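PDB 2QMA: diaminobutyrate-pyruvate transaminase and L-2,4-diaminobutyrate decarboxylase from Vibrio parahaemolyticus, which probably uses pyridoxal phosphate to transaminate and to decarboxylate diaminobutyrate, the present chain being its C-terminal, decarboxylase part. Local coordinates for residues Arg411-Asp414 with Gln415-Leu418. Numbering follows the deposited sequence.
Sequences RTND and QFEL
Between Asn-413 and Phe-416 the chain reverses through a type I beta turn, closed by a hydrogen bond of 3.2 Å from Phe-416 N to Asn-413 O. The turn joins helix 389-411 to strand 416-418, an edge strand, within this chain, of the four-stranded antiparallel sheet near the C-terminus, and the reversal brings the CA atoms of Arg-411 and Leu-418 to 5.7 Å. Asn-413 also opens an Asx turn: with CG anti to the backbone N (chi1 -174°), OD1 is placed to accept Gln-415 N at 2.8 Å, in the carbonyl plane. One residue thus receives two successive backbone N-H groups, one on its side chain and one on its main chain. The same OD1 lies 3.5 Å from Phe-416 CD2, while Asn-413 CG sits at the edge of the ring, the amide and ring planes 61° apart. That ring is buried against Leu-486 and Ile-489 of helix 479-495, whereas Gln-415 NE2 hydrogen-bonds Asn-490 OD1 of the same helix. At the other end of the stretch, Arg-411 NH2 and NH1 form salt bridges with Asp-408 and Glu-421 respectively, and the guanidinium meets Leu-418 through a methyl group, NH1 lying 3.4 Å from CD2.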
loop_
_atom_site.group_PDB
_atom_site.type_symbol
_atom_site.label_atom_id
_atom_site.label_comp_id
_atom_site.label_asym_id
_atom_site.label_seq_id
_atom_site.Cartn_x
_atom_site.Cartn_y
_atom_site.Cartn_z
ATOM N N ARG A 411 21.012 30.272 15.665
ATOM C CA ARG A 411 21.384 30.738 17.004
ATOM C C ARG A 411 22.013 32.124 16.987
ATOM O O ARG A 411 21.749 32.945 17.873
ATOM C CB ARG A 411 22.366 29.738 17.631
ATOM C CG ARG A 411 22.515 29.851 19.136
ATOM C CD ARG A 411 23.734 29.051 19.628
ATOM N NE ARG A 411 23.787 27.683 19.105
ATOM C CZ ARG A 411 22.985 26.699 19.498
ATOM N NH1 ARG A 411 22.073 26.949 20.426
ATOM N NH2 ARG A 411 23.101 25.472 18.970
ATOM N N THR A 412 22.830 32.390 15.966
ATOM C CA THR A 412 23.623 33.625 15.892
ATOM C C THR A 412 22.978 34.684 14.974
ATOM O O THR A 412 23.549 35.750 14.710
ATOM C CB THR A 412 25.079 33.296 15.488
ATOM O OG1 THR A 412 25.105 32.794 14.149
ATOM C CG2 THR A 412 25.659 32.221 16.433
ATOM N N ASN A 413 21.760 34.377 14.536
ATOM C CA ASN A 413 20.972 35.278 13.710
ATOM C C ASN A 413 19.853 35.883 14.543
ATOM O O ASN A 413 18.924 35.175 14.969
ATOM C CB ASN A 413 20.419 34.530 12.487
ATOM C CG ASN A 413 19.705 35.440 11.519
ATOM O OD1 ASN A 413 18.808 36.190 11.889
ATOM N ND2 ASN A 413 20.094 35.365 10.263
ATOM N N ASP A 414 19.973 37.193 14.769
ATOM C CA ASP A 414 19.053 37.973 15.608
ATOM C C ASP A 414 17.614 38.004 15.069
ATOM O O ASP A 414 16.693 38.371 15.811
ATOM C CB ASP A 414 19.515 39.447 15.816
ATOM C CG ASP A 414 21.043 39.689 15.589
ATOM O OD1 ASP A 414 21.818 38.785 15.163
ATOM O OD2 ASP A 414 21.469 40.844 15.843
ATOM N N GLN A 415 17.429 37.642 13.791
ATOM C CA GLN A 415 16.106 37.635 13.153
ATOM C C GLN A 415 15.263 36.386 13.475
ATOM O O GLN A 415 14.069 36.337 13.159
ATOM C CB GLN A 415 16.231 37.806 11.627
ATOM C CG GLN A 415 16.833 39.125 11.158
ATOM C CD GLN A 415 15.931 40.304 11.484
ATOM O OE1 GLN A 415 16.076 40.933 12.532
ATOM N NE2 GLN A 415 14.965 40.578 10.613
ATOM N N PHE A 416 15.886 35.400 14.129
ATOM C CA PHE A 416 15.241 34.130 14.467
ATOM C C PHE A 416 15.554 33.753 15.903
ATOM O O PHE A 416 16.458 34.321 16.514
ATOM C CB PHE A 416 15.681 33.006 13.512
ATOM C CG PHE A 416 15.332 33.284 12.068
ATOM C CD1 PHE A 416 14.062 32.995 11.593
ATOM C CD2 PHE A 416 16.259 33.886 11.211
ATOM C CE1 PHE A 416 13.695 33.279 10.268
ATOM C CE2 PHE A 416 15.921 34.180 9.881
ATOM C CZ PHE A 416 14.638 33.883 9.405
ATOM N N GLU A 417 14.794 32.806 16.426
ATOM C CA GLU A 417 15.063 32.223 17.723
ATOM C C GLU A 417 15.038 30.697 17.596
ATOM O O GLU A 417 14.047 30.111 17.164
ATOM C CB GLU A 417 14.045 32.707 18.744
ATOM C CG GLU A 417 14.094 31.939 20.065
ATOM C CD GLU A 417 13.031 32.384 21.070
ATOM O OE1 GLU A 417 11.942 32.863 20.660
ATOM O OE2 GLU A 417 13.289 32.206 22.286
ATOM N N LEU A 418 16.145 30.065 17.966
ATOM C CA LEU A 418 16.225 28.633 17.968
ATOM C C LEU A 418 15.372 28.097 19.141
ATOM O O LEU A 418 15.536 28.555 20.286
ATOM C CB LEU A 418 17.694 28.178 18.055
ATOM C CG LEU A 418 17.945 26.665 18.108
ATOM C CD1 LEU A 418 17.677 26.045 16.747
ATOM C CD2 LEU A 418 19.345 26.343 18.568
#